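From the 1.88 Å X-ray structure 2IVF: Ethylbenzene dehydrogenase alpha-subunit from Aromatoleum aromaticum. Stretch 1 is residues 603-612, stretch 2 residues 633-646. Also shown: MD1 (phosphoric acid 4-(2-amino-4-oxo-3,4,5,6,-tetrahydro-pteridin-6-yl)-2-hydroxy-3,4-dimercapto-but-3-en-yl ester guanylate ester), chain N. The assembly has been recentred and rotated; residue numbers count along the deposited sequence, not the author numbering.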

ATOM      1  N   TYR A 603      16.880   7.221 -25.071  1.00 22.15           N
ATOM      2  CA  TYR A 603      16.621   7.040 -23.674  1.00 23.06           C
ATOM      3  C   TYR A 603      15.457   6.138 -23.567  1.00 22.73           C
ATOM      4  O   TYR A 603      14.412   6.442 -24.094  1.00 23.92           O
ATOM      5  CB  TYR A 603      16.325   8.387 -23.038  1.00 22.72           C
ATOM      6  CG  TYR A 603      16.079   8.334 -21.574  1.00 24.03           C
ATOM      7  CD1 TYR A 603      14.789   8.078 -21.071  1.00 25.31           C
ATOM      8  CD2 TYR A 603      17.110   8.556 -20.667  1.00 23.54           C
ATOM      9  CE1 TYR A 603      14.562   8.060 -19.723  1.00 24.38           C
ATOM     10  CE2 TYR A 603      16.877   8.555 -19.318  1.00 23.32           C
ATOM     11  CZ  TYR A 603      15.617   8.304 -18.851  1.00 23.46           C
ATOM     12  OH  TYR A 603      15.396   8.281 -17.499  1.00 23.00           O
ATOM     13  N   MET A 604      15.659   5.003 -22.902  1.00 22.64           N
ATOM     14  CA  MET A 604      14.639   3.991 -22.782  1.00 21.85           C
ATOM     15  C   MET A 604      14.062   3.986 -21.374  1.00 21.92           C
ATOM     16  O   MET A 604      14.790   3.861 -20.395  1.00 22.31           O
ATOM     17  CB  MET A 604      15.243   2.630 -23.089  1.00 22.51           C
ATOM     18  CG  MET A 604      14.336   1.481 -22.891  1.00 21.43           C
ATOM     19  SD  MET A 604      15.106   0.039 -23.593  1.00 22.26           S
ATOM     20  CE  MET A 604      14.035  -1.267 -23.015  1.00 21.32           C
ATOM     21  N   LEU A 605      12.743   4.135 -21.300  1.00 21.53           N
ATOM     22  CA  LEU A 605      11.986   4.044 -20.041  1.00 22.04           C
ATOM     23  C   LEU A 605      11.407   2.646 -19.941  1.00 22.83           C
ATOM     24  O   LEU A 605      10.610   2.228 -20.793  1.00 24.36           O
ATOM     25  CB  LEU A 605      10.858   5.073 -20.020  1.00 22.27           C
ATOM     26  CG  LEU A 605      11.214   6.550 -19.928  1.00 23.11           C
ATOM     27  CD1 LEU A 605      10.072   7.409 -20.472  1.00 24.46           C
ATOM     28  CD2 LEU A 605      11.499   6.875 -18.466  1.00 21.66           C
ATOM     29  N   LEU A 606      11.836   1.909 -18.924  1.00 22.59           N
ATOM     30  CA  LEU A 606      11.358   0.568 -18.647  1.00 22.85           C
ATOM     31  C   LEU A 606      11.411   0.410 -17.137  1.00 22.55           C
ATOM     32  O   LEU A 606      12.488   0.593 -16.532  1.00 22.90           O
ATOM     33  CB  LEU A 606      12.249  -0.473 -19.307  1.00 22.08           C
ATOM     34  CG  LEU A 606      11.983  -1.923 -18.873  1.00 23.81           C
ATOM     35  CD1 LEU A 606      10.569  -2.421 -19.302  1.00 27.04           C
ATOM     36  CD2 LEU A 606      13.119  -2.804 -19.466  1.00 24.83           C
ATOM     37  N   SER A 607      10.261   0.167 -16.531  1.00 22.90           N
ATOM     38  CA  SER A 607      10.156   0.053 -15.070  1.00 23.20           C
ATOM     39  C   SER A 607      10.906   1.198 -14.345  1.00 22.55           C
ATOM     40  O   SER A 607      11.610   1.003 -13.336  1.00 21.94           O
ATOM     41  CB  SER A 607      10.622  -1.323 -14.598  1.00 24.12           C
ATOM     42  OG  SER A 607       9.967  -2.333 -15.353  1.00 26.13           O
ATOM     43  N   GLN A 608      10.678   2.406 -14.847  1.00 22.56           N
ATOM     44  CA  GLN A 608      11.322   3.566 -14.303  1.00 22.79           C
ATOM     45  C   GLN A 608      10.540   4.800 -14.707  1.00 22.06           C
ATOM     46  O   GLN A 608       9.994   4.869 -15.811  1.00 21.85           O
ATOM     47  CB  GLN A 608      12.748   3.636 -14.826  1.00 23.50           C
ATOM     48  CG  GLN A 608      13.638   4.591 -14.054  1.00 23.11           C
ATOM     49  CD  GLN A 608      13.976   5.897 -14.764  1.00 22.63           C
ATOM     50  OE1 GLN A 608      14.191   6.912 -14.073  1.00 22.93           O
ATOM     51  NE2 GLN A 608      14.054   5.895 -16.141  1.00 22.22           N
ATOM     52  N   ASN A 609      10.525   5.794 -13.817  1.00 22.32           N
ATOM     53  CA  ASN A 609       9.643   6.962 -13.961  1.00 21.63           C
ATOM     54  C   ASN A 609      10.411   8.160 -13.408  1.00 22.40           C
ATOM     55  O   ASN A 609      10.181   8.544 -12.301  1.00 23.54           O
ATOM     56  CB  ASN A 609       8.369   6.627 -13.142  1.00 21.34           C
ATOM     57  CG  ASN A 609       7.235   7.633 -13.279  1.00 20.71           C
ATOM     58  OD1 ASN A 609       7.240   8.515 -14.130  1.00 22.39           O
ATOM     59  ND2 ASN A 609       6.242   7.486 -12.434  1.00 19.86           N
ATOM     60  N   PRO A 610      11.385   8.703 -14.163  1.00 22.61           N
ATOM     61  CA  PRO A 610      12.316   9.702 -13.603  1.00 22.62           C
ATOM     62  C   PRO A 610      11.651  10.970 -13.113  1.00 22.65           C
ATOM     63  O   PRO A 610      12.160  11.628 -12.206  1.00 22.64           O
ATOM     64  CB  PRO A 610      13.273  10.023 -14.774  1.00 23.27           C
ATOM     65  CG  PRO A 610      12.579   9.609 -16.012  1.00 22.46           C
ATOM     66  CD  PRO A 610      11.673   8.430 -15.582  1.00 23.27           C
ATOM     67  N   MET A 611      10.510  11.337 -13.706  1.00 23.20           N
ATOM     68  CA  MET A 611       9.854  12.555 -13.287  1.00 23.67           C
ATOM     69  C   MET A 611       9.499  12.570 -11.794  1.00 23.87           C
ATOM     70  O   MET A 611       9.427  13.647 -11.210  1.00 24.40           O
ATOM     71  CB  MET A 611       8.629  12.843 -14.118  1.00 24.08           C
ATOM     72  CG  MET A 611       8.954  13.170 -15.552  1.00 22.09           C
ATOM     73  SD  MET A 611       9.940  14.706 -15.791  1.00 27.25           S
ATOM     74  CE  MET A 611       8.788  15.919 -15.212  1.00 25.65           C
ATOM     75  N   ARG A 612       9.244  11.417 -11.174  1.00 24.03           N
ATOM     76  CA  ARG A 612       9.152  11.384  -9.683  1.00 24.01           C
ATOM     77  C   ARG A 612      10.349  10.705  -8.975  1.00 24.29           C
ATOM     78  O   ARG A 612      10.657  11.005  -7.812  1.00 23.89           O
ATOM     79  CB  ARG A 612       7.855  10.741  -9.192  1.00 25.20           C
ATOM     80  CG  ARG A 612       7.576   9.358  -9.724  1.00 24.06           C
ATOM     81  CD  ARG A 612       6.962   8.496  -8.687  1.00 24.99           C
ATOM     82  NE  ARG A 612       7.872   8.277  -7.575  1.00 25.73           N
ATOM     83  CZ  ARG A 612       8.590   7.171  -7.355  1.00 27.07           C
ATOM     84  NH1 ARG A 612       8.551   6.129  -8.192  1.00 25.29           N
ATOM     85  NH2 ARG A 612       9.386   7.113  -6.294  1.00 27.41           N
ATOM     86  N   PHE A 633      11.695   6.666 -25.498  1.00 22.27           N
ATOM     87  CA  PHE A 633      10.645   5.680 -25.685  1.00 22.25           C
ATOM     88  C   PHE A 633      10.417   4.910 -24.410  1.00 22.89           C
ATOM     89  O   PHE A 633      11.337   4.696 -23.605  1.00 23.05           O
ATOM     90  CB  PHE A 633      10.913   4.769 -26.880  1.00 22.76           C
ATOM     91  CG  PHE A 633      12.096   3.817 -26.702  1.00 22.45           C
ATOM     92  CD1 PHE A 633      13.391   4.267 -26.858  1.00 21.83           C
ATOM     93  CD2 PHE A 633      11.898   2.477 -26.391  1.00 22.41           C
ATOM     94  CE1 PHE A 633      14.471   3.387 -26.755  1.00 24.17           C
ATOM     95  CE2 PHE A 633      12.991   1.616 -26.240  1.00 23.01           C
ATOM     96  CZ  PHE A 633      14.261   2.074 -26.426  1.00 22.30           C
ATOM     97  N   ALA A 634       9.166   4.532 -24.217  1.00 21.95           N
ATOM     98  CA  ALA A 634       8.741   3.887 -23.011  1.00 22.19           C
ATOM     99  C   ALA A 634       8.119   2.553 -23.347  1.00 21.92           C
ATOM    100  O   ALA A 634       7.351   2.442 -24.321  1.00 20.98           O
ATOM    101  CB  ALA A 634       7.749   4.731 -22.289  1.00 21.06           C
ATOM    102  N   LEU A 635       8.448   1.564 -22.518  1.00 20.90           N
ATOM    103  CA  LEU A 635       7.786   0.282 -22.514  1.00 22.24           C
ATOM    104  C   LEU A 635       6.941   0.268 -21.271  1.00 21.19           C
ATOM    105  O   LEU A 635       7.451   0.031 -20.169  1.00 21.65           O
ATOM    106  CB  LEU A 635       8.770  -0.862 -22.485  1.00 21.62           C
ATOM    107  CG  LEU A 635       9.353  -1.256 -23.825  1.00 22.21           C
ATOM    108  CD1 LEU A 635      10.349  -0.227 -24.226  1.00 22.51           C
ATOM    109  CD2 LEU A 635       9.997  -2.669 -23.739  1.00 23.89           C
ATOM    110  N   GLU A 636       5.656   0.556 -21.461  1.00 21.74           N
ATOM    111  CA  GLU A 636       4.753   0.783 -20.355  1.00 22.48           C
ATOM    112  C   GLU A 636       3.449   0.041 -20.452  1.00 22.65           C
ATOM    113  O   GLU A 636       2.921  -0.254 -21.536  1.00 23.08           O
ATOM    114  CB  GLU A 636       4.468   2.295 -20.245  1.00 23.00           C
ATOM    115  CG  GLU A 636       5.275   3.040 -19.201  1.00 22.31           C
ATOM    116  CD  GLU A 636       4.993   2.697 -17.770  1.00 26.12           C
ATOM    117  OE1 GLU A 636       4.113   1.839 -17.446  1.00 23.72           O
ATOM    118  OE2 GLU A 636       5.683   3.323 -16.932  1.00 26.66           O
ATOM    119  N   THR A 637       2.901  -0.240 -19.288  1.00 24.42           N
ATOM    120  CA  THR A 637       1.539  -0.692 -19.156  1.00 24.43           C
ATOM    121  C   THR A 637       0.623   0.475 -18.867  1.00 25.13           C
ATOM    122  O   THR A 637      -0.592   0.390 -19.063  1.00 25.32           O
ATOM    123  CB  THR A 637       1.410  -1.659 -17.980  1.00 26.14           C
ATOM    124  OG1 THR A 637       1.967  -1.039 -16.823  1.00 26.38           O
ATOM    125  CG2 THR A 637       2.162  -2.954 -18.283  1.00 24.65           C
ATOM    126  N   ARG A 638       1.215   1.570 -18.413  1.00 24.05           N
ATOM    127  CA  ARG A 638       0.485   2.625 -17.781  1.00 25.08           C
ATOM    128  C   ARG A 638       1.035   3.987 -18.268  1.00 24.04           C
ATOM    129  O   ARG A 638       2.223   4.119 -18.605  1.00 23.36           O
ATOM    130  CB  ARG A 638       0.666   2.416 -16.273  1.00 24.89           C
ATOM    131  CG  ARG A 638       0.018   3.367 -15.326  1.00 25.65           C
ATOM    132  CD  ARG A 638       0.557   3.138 -13.891  1.00 24.50           C
ATOM    133  NE  ARG A 638       1.860   3.772 -13.789  1.00 24.76           N
ATOM    134  CZ  ARG A 638       2.058   5.037 -13.429  1.00 25.28           C
ATOM    135  NH1 ARG A 638       1.046   5.840 -13.097  1.00 25.70           N
ATOM    136  NH2 ARG A 638       3.272   5.507 -13.440  1.00 22.51           N
ATOM    137  N   MET A 639       0.159   4.985 -18.348  1.00 24.56           N
ATOM    138  CA  MET A 639       0.590   6.318 -18.758  1.00 24.35           C
ATOM    139  C   MET A 639       1.191   7.041 -17.557  1.00 24.53           C
ATOM    140  O   MET A 639       0.517   7.786 -16.825  1.00 23.30           O
ATOM    141  CB  MET A 639      -0.512   7.124 -19.423  1.00 24.20           C
ATOM    142  CG  MET A 639       0.003   8.435 -19.937  1.00 26.93           C
ATOM    143  SD  MET A 639       1.205   8.254 -21.273  1.00 30.93           S
ATOM    144  CE  MET A 639       0.181   7.854 -22.672  1.00 29.70           C
ATOM    145  N   SER A 640       2.470   6.749 -17.325  1.00 24.67           N
ATOM    146  CA  SER A 640       3.224   7.385 -16.245  1.00 24.01           C
ATOM    147  C   SER A 640       3.482   8.825 -16.586  1.00 23.92           C
ATOM    148  O   SER A 640       3.383   9.219 -17.728  1.00 24.14           O
ATOM    149  CB  SER A 640       4.568   6.667 -16.027  1.00 24.47           C
ATOM    150  OG  SER A 640       5.452   6.896 -17.089  1.00 25.66           O
ATOM    151  N   SER A 641       3.827   9.607 -15.570  1.00 23.21           N
ATOM    152  CA  SER A 641       4.167  10.982 -15.783  1.00 23.13           C
ATOM    153  C   SER A 641       5.344  11.099 -16.722  1.00 22.43           C
ATOM    154  O   SER A 641       5.381  12.019 -17.561  1.00 23.04           O
ATOM    155  CB  SER A 641       4.456  11.678 -14.447  1.00 22.44           C
ATOM    156  OG  SER A 641       5.560  11.106 -13.821  1.00 22.26           O
ATOM    157  N   SER A 642       6.304  10.168 -16.627  1.00 22.08           N
ATOM    158  CA  SER A 642       7.479  10.230 -17.528  1.00 22.97           C
ATOM    159  C   SER A 642       7.166   9.833 -18.971  1.00 21.74           C
ATOM    160  O   SER A 642       7.734  10.411 -19.911  1.00 23.45           O
ATOM    161  CB  SER A 642       8.676   9.419 -16.986  1.00 22.58           C
ATOM    162  OG  SER A 642       8.951   9.799 -15.644  1.00 22.96           O
ATOM    163  N   ALA A 643       6.298   8.839 -19.142  1.00 22.63           N
ATOM    164  CA  ALA A 643       5.812   8.418 -20.457  1.00 22.30           C
ATOM    165  C   ALA A 643       5.113   9.545 -21.192  1.00 22.40           C
ATOM    166  O   ALA A 643       5.123   9.591 -22.416  1.00 22.07           O
ATOM    167  CB  ALA A 643       4.861   7.172 -20.327  1.00 22.32           C
ATOM    168  N   MET A 644       4.499  10.465 -20.445  1.00 22.58           N
ATOM    169  CA  MET A 644       3.875  11.638 -21.047  1.00 21.89           C
ATOM    170  C   MET A 644       4.857  12.503 -21.808  1.00 22.13           C
ATOM    171  O   MET A 644       4.460  13.286 -22.661  1.00 21.86           O
ATOM    172  CB  MET A 644       3.099  12.428 -19.995  1.00 21.27           C
ATOM    173  CG  MET A 644       1.802  11.694 -19.601  1.00 21.94           C
ATOM    174  SD  MET A 644       0.619  11.667 -20.961  1.00 26.02           S
ATOM    175  CE  MET A 644       0.153  13.408 -21.116  1.00 24.79           C
ATOM    176  N   TYR A 645       6.144  12.373 -21.505  1.00 22.14           N
ATOM    177  CA  TYR A 645       7.169  13.128 -22.204  1.00 22.05           C
ATOM    178  C   TYR A 645       7.884  12.331 -23.272  1.00 22.45           C
ATOM    179  O   TYR A 645       8.781  12.843 -23.933  1.00 22.72           O
ATOM    180  CB  TYR A 645       8.219  13.627 -21.216  1.00 22.82           C
ATOM    181  CG  TYR A 645       7.696  14.649 -20.287  1.00 23.63           C
ATOM    182  CD1 TYR A 645       7.044  14.260 -19.143  1.00 25.44           C
ATOM    183  CD2 TYR A 645       7.813  16.022 -20.559  1.00 22.01           C
ATOM    184  CE1 TYR A 645       6.539  15.179 -18.277  1.00 24.21           C
ATOM    185  CE2 TYR A 645       7.301  16.962 -19.656  1.00 26.60           C
ATOM    186  CZ  TYR A 645       6.671  16.492 -18.510  1.00 24.78           C
ATOM    187  OH  TYR A 645       6.124  17.339 -17.551  1.00 28.21           O
ATOM    188  N   ALA A 646       7.466  11.101 -23.475  1.00 21.30           N
ATOM    189  CA  ALA A 646       8.099  10.246 -24.453  1.00 22.48           C
ATOM    190  C   ALA A 646       7.702  10.617 -25.875  1.00 22.29           C
ATOM    191  O   ALA A 646       6.681  11.280 -26.132  1.00 23.40           O
ATOM    192  CB  ALA A 646       7.717   8.784 -24.175  1.00 21.11           C
TER
HETATM  193  PB  MD1 N1987      10.209   3.632 -10.241  1.00 16.59           P
HETATM  194  O3B MD1 N1987       8.656   3.493  -9.976  1.00 15.03           O
HETATM  195  O1B MD1 N1987      10.734   2.262 -10.480  1.00 15.52           O
HETATM  196  O2B MD1 N1987      10.542   4.778 -11.117  1.00 15.68           O
HETATM  197  O3A MD1 N1987      10.722   4.073  -8.806  1.00 16.15           O
HETATM  198  C10 MD1 N1987      11.127   3.127  -7.793  1.00 17.02           C
HETATM  199  C11 MD1 N1987      11.356   3.986  -6.560  1.00 17.07           C
HETATM  200  O11 MD1 N1987       9.999   4.249  -6.064  1.00 18.30           O
HETATM  201  C12 MD1 N1987      12.104   3.208  -5.511  1.00 17.74           C
HETATM  202  S12 MD1 N1987      12.237   1.504  -5.574  1.00 18.07           S
HETATM  203  C13 MD1 N1987      12.653   3.832  -4.420  1.00 16.61           C
HETATM  204  S13 MD1 N1987      13.451   2.982  -3.199  1.00 15.35           S
HETATM  205  C14 MD1 N1987      12.616   5.301  -4.237  1.00 17.48           C
HETATM  206  N15 MD1 N1987      11.958   5.830  -3.091  1.00 15.70           N
HETATM  207  C16 MD1 N1987      11.777   7.179  -2.931  1.00 15.37           C
HETATM  208  C15 MD1 N1987      11.239   7.610  -1.733  1.00 17.69           C
HETATM  209  O14 MD1 N1987      10.936   6.800  -0.817  1.00 14.42           O
HETATM  210  N17 MD1 N1987      11.006   8.945  -1.661  1.00 16.59           N
HETATM  211  C17 MD1 N1987      11.360   9.814  -2.695  1.00 16.80           C
HETATM  212  N16 MD1 N1987      11.109  11.101  -2.502  1.00 15.57           N
HETATM  213  N18 MD1 N1987      11.925   9.362  -3.826  1.00 14.92           N
HETATM  214  C20 MD1 N1987      12.139   8.069  -3.945  1.00 16.65           C
HETATM  215  N8  MD1 N1987      12.758   7.612  -5.064  1.00 14.77           N
HETATM  216  C7  MD1 N1987      12.989   6.226  -5.370  1.00 16.37           C
HETATM  217  PA  MD1 N1987       7.353   3.944 -10.805  1.00 15.83           P
HETATM  218  O1A MD1 N1987       6.265   3.033 -10.336  1.00 15.08           O
HETATM  219  O2A MD1 N1987       7.160   5.396 -10.591  1.00 17.48           O
HETATM  220  O5' MD1 N1987       7.675   3.685 -12.329  1.00 17.74           O
HETATM  221  C5' MD1 N1987       7.726   2.324 -12.741  1.00 16.74           C
HETATM  222  C4' MD1 N1987       6.891   2.138 -13.940  1.00 14.91           C
HETATM  223  O4' MD1 N1987       6.897   0.729 -14.137  1.00 17.51           O
HETATM  224  C1' MD1 N1987       5.644   0.455 -14.766  1.00 16.62           C
HETATM  225  N9  MD1 N1987       5.231  -0.953 -14.706  1.00 17.49           N
HETATM  226  C4  MD1 N1987       5.295  -1.772 -15.745  1.00 17.93           C
HETATM  227  N3  MD1 N1987       5.744  -1.538 -17.002  1.00 16.65           N
HETATM  228  C2  MD1 N1987       5.736  -2.516 -17.908  1.00 16.66           C
HETATM  229  N2  MD1 N1987       6.199  -2.296 -19.167  1.00 16.03           N
HETATM  230  N1  MD1 N1987       5.182  -3.730 -17.550  1.00 18.55           N
HETATM  231  C6  MD1 N1987       4.707  -4.032 -16.296  1.00 15.70           C
HETATM  232  O6  MD1 N1987       4.300  -5.170 -16.063  1.00 16.51           O
HETATM  233  C5  MD1 N1987       4.771  -3.010 -15.337  1.00 17.73           C
HETATM  234  N7  MD1 N1987       4.404  -2.893 -14.066  1.00 15.71           N
HETATM  235  C8  MD1 N1987       4.698  -1.644 -13.693  1.00 16.68           C
HETATM  236  C2' MD1 N1987       4.636   1.313 -14.007  1.00 17.27           C
HETATM  237  O2' MD1 N1987       3.442   1.616 -14.769  1.00 18.21           O
HETATM  238  C3' MD1 N1987       5.451   2.554 -13.616  1.00 16.04           C
HETATM  239  O3' MD1 N1987       5.086   3.717 -14.405  1.00 15.84           O
HETATM  240  O   HOH W   1       7.581   0.420 -17.559  1.00 17.21           O
HETATM  241  O   HOH W   2       7.493   5.235 -17.209  1.00 16.82           O

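Stretch 2 opens as a strand, residues 633-636, that runs parallel to the strand that includes Tyr 603, Met 604 and Leu 605: their N-to-C directions differ by 14° and their axes approach to 4.7 Å. Three nearly straight backbone hydrogen bonds establish the register. Phe 633 N donates to Tyr 603 O (3.1 Å, 164° at the hydrogen), Leu 605 N to Phe 633 O (2.8 Å, 178°), and Leu 635 N to Leu 605 O (2.8 Å, 172°). Leu 605 thus uses both its amide and its carbonyl, bonding to the residues that flank Ala 634, as a parallel bridge requires.

Side chains then sort by face. The Phe 633 ring, with chi1 at 68° (p), folds over Met 604, whose CA lies 4.2 Å from the ring centroid and 17° off the normal, a CH-pi contact over the face; Met 604 CB also comes within 3.5 Å of Phe 633 CZ. On the other face, Ala 634 CB meets Leu 605 CB at 3.9 Å. Leu 635 returns to the Phe 633 side, where its CD1 lies 4.0 Å from Met 604 CE. Leu 635 O accepts from water 1 (2.6 Å to the water O), which in turn accepts from Ser 607 N (2.9 Å to the same O), bridging the two stretches.

From the last strand residue onward, the cofactor helps link them. Glu 636 OE2 accepts from MD1 O3' at 2.6 Å, and Arg 638 NH2 donates to that same O3' at 2.7 Å. From stretch 1, Asn 609 ND2 donates to MD1 O2A at 2.9 Å. Water 2 adds a second bridge: its O donates to Glu 636 OE2 (2.6 Å) and Gln 608 O (2.9 Å), and accepts from Ser 640 OG (2.6 Å).

Ser 642 is the polar center of the contact. Asn 609 OD1 accepts from both Ser 642 N (3.1 Å, 143°) and Ser 642 OG (2.6 Å). With its proton directed to that oxygen, Ser 642 OG is free to accept from Met 611 N (2.9 Å, 166°), so one hydroxyl relays between a side chain and the first turn of the helix. Leu 605 also packs against this residue, its CD1 lying 3.8 Å from Ser 642 O and its CD2 4.1 Å from Ser 642 CB.

In the 3-10 segment that follows, Tyr 645 points toward stretch 1 and receives Met 611. The sulfur, Met 611 SD, sits 4.6 Å from the Tyr 645 ring centroid, 26° off the normal, while Met 611 CE reaches Tyr 645 CE1 at 3.9 Å. The two stretches together bury 729 Å², summed over both sides.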